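Glycerol uptake operon antiterminator-related protein (Thermotoga maritima, PDB 1VKF) is not firmly assigned a function but, as a TIM-barrel relative of the glycerol-3-phosphate-responsive antiterminators, may act in controlling glycerol uptake genes. Local coordinates at residues F14-A20 / S172-S177; T160-R165 / I180-M184. One frame throughout, in Å; residues are numbered along the deposited sequence.

Interaction 1 pairs the first and last strands of the barrel, whereas interaction 2 lies farther from the middle of the chain, where helix 161-167 meets the short C-terminal helix 179-182 and the residues just after it. The two are close neighbours: strand 173-176 runs between those helices in sequence, and Ile174 CD1 packs against Ala164 O at 3.5 Å. Their chemistry differs with depth. In the partly buried sheet of 14-20 and 172-177, backbone hydrogen bonds carry the contact, while 160-165 and 180-184 meet through Leu181 and Met184, with a salt bridge on the helix side, nearer the surface.

Interaction 1 (F14-A20 / S172-S177); sequences FKGIIAA and SAISTS
Strand 16-20 pairs in parallel with strand 173-176, the first and last strands of the chain's barrel, and this seam closes the sheet. Five backbone bonds alternate across it. Gly16 N donates to Ser172 O, then Gly16 O accepts from Ile174 N at 2.9 Å; Ile18 N reaches Ile174 O at 2.8 Å and almost straight, 175° at the hydrogen. Ile18 O takes Thr176 N, and Ala20 N finishes the run on Thr176 O. That last donor sits 60° out of the carbonyl plane, and the same oxygen is also held by the indole N-H of Trp182. Gly16 has a positive phi, which suits glycine, just where the pairing begins.

Side chains sort to two faces. Toward the barrel interior, Ile18 lays CD1 against the Ala173 methyl CB at 3.7 Å, with Phe36 and Ile153 of the adjoining strands beside Ile18, while Ala20 CB sits 3.5 Å from Ser175 OG. On the helix-facing side Ile17 and Ile174 lie side by side, CD1 against CB at 4.1 Å. Ile17 also meets Thr176, methyl CG2 to methyl CG2 at 3.7 Å: the Thr176 hydroxyl is anti to its own N (chi1 175°) and binds Ser178 N, which leaves CG2 to face the isoleucine.

Ser175 OG and Ser177 OG hydrogen-bond a citrate, probably from the crystallisation liquor but consistent with a pocket at the C-terminal strand ends, where TIM barrels commonly carry theirs. Parallel closure of first strand on last is the hallmark of that fold.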
# COMPACT_ATOMS: atom_id res chain seq x y z
N PHE A 14 -1.48 -9.84 3.65
CA PHE A 14 -0.76 -9.35 2.49
C PHE A 14 -0.04 -10.57 1.91
O PHE A 14 0.99 -11.00 2.43
CB PHE A 14 0.22 -8.24 2.87
CG PHE A 14 -0.41 -7.04 3.51
CD1 PHE A 14 -1.31 -6.26 2.82
CD2 PHE A 14 -0.10 -6.70 4.82
CE1 PHE A 14 -1.89 -5.14 3.42
CE2 PHE A 14 -0.67 -5.59 5.42
CZ PHE A 14 -1.56 -4.81 4.71
N LYS A 15 -0.62 -11.17 0.89
CA LYS A 15 -0.03 -12.33 0.23
C LYS A 15 -0.53 -12.36 -1.21
O LYS A 15 -1.72 -12.17 -1.44
CB LYS A 15 -0.44 -13.62 0.96
CG LYS A 15 0.33 -14.87 0.47
CD LYS A 15 1.84 -14.78 0.74
CE LYS A 15 2.61 -16.00 0.20
NZ LYS A 15 4.09 -15.87 0.37
N GLY A 16 0.36 -12.59 -2.16
CA GLY A 16 -0.01 -12.60 -3.57
C GLY A 16 -0.28 -11.25 -4.16
O GLY A 16 0.42 -10.28 -3.86
N ILE A 17 -1.27 -11.18 -5.05
CA ILE A 17 -1.55 -9.95 -5.73
C ILE A 17 -2.59 -9.13 -4.94
O ILE A 17 -3.59 -9.66 -4.48
CB ILE A 17 -2.06 -10.28 -7.12
CG1 ILE A 17 -0.99 -11.08 -7.89
CG2 ILE A 17 -2.46 -9.04 -7.85
CD1 ILE A 17 0.28 -10.35 -8.10
N ILE A 18 -2.26 -7.87 -4.75
CA ILE A 18 -3.12 -6.82 -4.17
C ILE A 18 -3.61 -5.93 -5.30
O ILE A 18 -2.85 -5.54 -6.20
CB ILE A 18 -2.31 -5.97 -3.14
CG1 ILE A 18 -2.01 -6.82 -1.96
CG2 ILE A 18 -3.06 -4.69 -2.76
CD1 ILE A 18 -0.96 -6.25 -1.00
N ALA A 19 -4.90 -5.61 -5.30
CA ALA A 19 -5.48 -4.82 -6.36
C ALA A 19 -5.30 -3.34 -6.06
O ALA A 19 -5.90 -2.84 -5.13
CB ALA A 19 -6.97 -5.13 -6.54
N ALA A 20 -4.56 -2.67 -6.93
CA ALA A 20 -4.40 -1.21 -6.90
C ALA A 20 -5.47 -0.58 -7.81
O ALA A 20 -5.61 -0.95 -9.01
CB ALA A 20 -3.00 -0.83 -7.37
N SER A 172 6.16 -10.71 0.16
CA SER A 172 4.86 -11.28 0.48
C SER A 172 3.84 -11.05 -0.60
O SER A 172 3.06 -11.95 -0.91
CB SER A 172 4.32 -10.68 1.77
OG SER A 172 5.12 -11.12 2.84
N ALA A 173 3.85 -9.85 -1.16
CA ALA A 173 2.79 -9.44 -2.09
C ALA A 173 3.25 -8.41 -3.10
O ALA A 173 4.28 -7.80 -2.95
CB ALA A 173 1.65 -8.88 -1.26
N ILE A 174 2.45 -8.21 -4.13
CA ILE A 174 2.63 -7.14 -5.09
C ILE A 174 1.32 -6.37 -5.28
O ILE A 174 0.29 -6.97 -5.50
CB ILE A 174 2.97 -7.73 -6.50
CG1 ILE A 174 4.30 -8.48 -6.48
CG2 ILE A 174 2.96 -6.63 -7.53
CD1 ILE A 174 4.55 -9.31 -7.73
N SER A 175 1.39 -5.05 -5.19
CA SER A 175 0.30 -4.18 -5.47
C SER A 175 0.38 -3.78 -6.93
O SER A 175 1.38 -3.25 -7.40
CB SER A 175 0.31 -2.93 -4.58
OG SER A 175 -0.69 -2.00 -5.06
N THR A 176 -0.71 -4.00 -7.68
CA THR A 176 -0.76 -3.66 -9.11
C THR A 176 -2.17 -3.41 -9.58
O THR A 176 -3.13 -3.99 -9.03
CB THR A 176 -0.17 -4.84 -9.95
OG1 THR A 176 -0.30 -4.61 -11.37
CG2 THR A 176 -0.91 -6.14 -9.65
N SER A 177 -2.31 -2.55 -10.59
CA SER A 177 -3.64 -2.28 -11.22
C SER A 177 -3.89 -3.17 -12.45
O SER A 177 -4.94 -3.07 -13.12
CB SER A 177 -3.82 -0.80 -11.59
OG SER A 177 -2.97 -0.42 -12.67

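Interaction 2 (T160-R165 / I180-M184); sequences TEEEAR and ILWKM
Leu181 and Met184, from the short helix 179-182 and the residues just after it, press on the first turn of helix 161-167; both helices belong to the outer layer of the TIM barrel and are joined in sequence through strand 173-176. Thr160 caps that first turn, its OG1 accepting from Glu163 N.

Along 180-184, Leu181 comes first. Its methyl CD2 meets the helix start, 3.9 Å from Glu161 CA and 4.2 Å from Ala164 CB, while the same leucine also rests on Thr176 of the last strand. Trp182 turns instead to strand 16-21, covering Ile17 and Ala19, and Lys183 forms a salt bridge with Glu31.

Met184, a selenomethionine and the last modelled residue, makes the largest share of the contact. Its CG is tucked between backbone N and carbonyl carbon (chi1 70°), and the chain bends about the CG-SE bond (chi3 -71°), bringing SE to 3.9 Å from Ala164 CB and sending the methyl CE on to the Glu161 and Arg165 side chains. CE lies 3.6 Å from Glu161 CG.

Glu161 and Arg165, one turn apart, are joined by a salt bridge: Arg165 NE donates to Glu161 OE2 at 3.0 Å, the oxygen at the guanidinium edge and in its plane, though the nitrogen approaches from above the carboxylate plane. An alanine in place of Glu161 would leave the guanidinium without its carboxylate mate and is likely to set it free to turn away from the selenomethionine methyl. As placed, Met184 CE rides over one face of that guanidinium, near its centre, 3.5 Å from Arg165 CZ.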
# COMPACT_ATOMS: atom_id res chain seq x y z
N THR A 160 5.16 -7.88 -16.31
CA THR A 160 4.85 -9.19 -16.89
C THR A 160 4.55 -10.17 -15.78
O THR A 160 4.96 -9.98 -14.64
CB THR A 160 6.05 -9.74 -17.70
OG1 THR A 160 7.15 -9.99 -16.83
CG2 THR A 160 6.59 -8.76 -18.70
N GLU A 161 3.92 -11.27 -16.15
CA GLU A 161 3.72 -12.36 -15.22
C GLU A 161 5.04 -12.94 -14.70
O GLU A 161 5.15 -13.34 -13.53
CB GLU A 161 2.89 -13.47 -15.88
CG GLU A 161 2.73 -14.69 -15.02
CD GLU A 161 1.66 -15.63 -15.60
OE1 GLU A 161 0.54 -15.16 -15.93
OE2 GLU A 161 1.97 -16.83 -15.71
N GLU A 162 6.03 -13.03 -15.58
CA GLU A 162 7.33 -13.59 -15.22
C GLU A 162 8.00 -12.73 -14.12
O GLU A 162 8.56 -13.25 -13.16
CB GLU A 162 8.26 -13.70 -16.43
CG GLU A 162 7.89 -14.76 -17.44
CD GLU A 162 6.87 -14.30 -18.48
OE1 GLU A 162 6.37 -13.16 -18.37
OE2 GLU A 162 6.52 -15.10 -19.39
N GLU A 163 7.94 -11.42 -14.27
CA GLU A 163 8.48 -10.52 -13.22
C GLU A 163 7.76 -10.71 -11.90
O GLU A 163 8.39 -10.84 -10.86
CB GLU A 163 8.34 -9.08 -13.67
CG GLU A 163 9.19 -8.75 -14.88
CD GLU A 163 9.05 -7.30 -15.38
OE1 GLU A 163 8.40 -6.44 -14.73
OE2 GLU A 163 9.64 -7.01 -16.42
N ALA A 164 6.42 -10.80 -11.97
CA ALA A 164 5.61 -10.95 -10.78
C ALA A 164 5.90 -12.25 -10.05
O ALA A 164 6.05 -12.25 -8.86
CB ALA A 164 4.15 -10.85 -11.11
N ARG A 165 5.99 -13.36 -10.79
CA ARG A 165 6.25 -14.68 -10.20
C ARG A 165 7.57 -14.71 -9.47
O ARG A 165 7.71 -15.24 -8.34
CB ARG A 165 6.18 -15.80 -11.26
CG ARG A 165 4.79 -16.09 -11.79
CD ARG A 165 4.66 -17.41 -12.62
NE ARG A 165 3.29 -17.61 -13.12
CZ ARG A 165 2.25 -17.99 -12.36
NH1 ARG A 165 2.41 -18.24 -11.06
NH2 ARG A 165 1.05 -18.12 -12.90
N ILE A 180 -4.70 -8.46 -15.63
CA ILE A 180 -4.12 -9.73 -15.99
C ILE A 180 -3.42 -10.34 -14.78
O ILE A 180 -3.60 -11.51 -14.49
CB ILE A 180 -3.10 -9.53 -17.13
CG1 ILE A 180 -3.86 -9.23 -18.43
CG2 ILE A 180 -2.20 -10.75 -17.27
CD1 ILE A 180 -3.01 -8.46 -19.48
N LEU A 181 -2.64 -9.54 -14.06
CA LEU A 181 -1.97 -10.05 -12.87
C LEU A 181 -2.95 -10.44 -11.77
O LEU A 181 -2.70 -11.41 -11.01
CB LEU A 181 -0.92 -9.07 -12.31
CG LEU A 181 0.24 -8.74 -13.26
CD1 LEU A 181 1.22 -7.77 -12.60
CD2 LEU A 181 0.94 -10.04 -13.69
N TRP A 182 -4.08 -9.77 -11.71
CA TRP A 182 -5.11 -10.12 -10.70
C TRP A 182 -5.59 -11.57 -10.85
O TRP A 182 -6.02 -12.19 -9.87
CB TRP A 182 -6.31 -9.20 -10.79
CG TRP A 182 -6.06 -7.76 -10.44
CD1 TRP A 182 -4.89 -7.17 -10.06
CD2 TRP A 182 -7.04 -6.71 -10.47
NE1 TRP A 182 -5.08 -5.83 -9.85
CE2 TRP A 182 -6.39 -5.51 -10.10
CE3 TRP A 182 -8.42 -6.67 -10.77
CZ2 TRP A 182 -7.06 -4.30 -10.00
CZ3 TRP A 182 -9.08 -5.46 -10.69
CH2 TRP A 182 -8.40 -4.29 -10.32
N LYS A 183 -5.49 -12.10 -12.06
CA LYS A 183 -6.01 -13.42 -12.39
C LYS A 183 -4.97 -14.51 -12.27
O LYS A 183 -5.32 -15.67 -12.39
CB LYS A 183 -6.55 -13.40 -13.82
CG LYS A 183 -7.82 -12.60 -14.00
CD LYS A 183 -8.28 -12.64 -15.45
CE LYS A 183 -9.18 -11.47 -15.81
NZ LYS A 183 -10.44 -11.41 -15.00
N MSE A 184 -3.70 -14.17 -12.06
CA MSE A 184 -2.64 -15.17 -12.31
C MSE A 184 -2.72 -16.32 -11.30
O MSE A 184 -3.18 -16.11 -10.18
CB MSE A 184 -1.27 -14.50 -12.31
CG MSE A 184 -0.83 -14.05 -10.98
SE MSE A 184 0.95 -13.07 -11.18
CE MSE A 184 1.96 -14.55 -11.55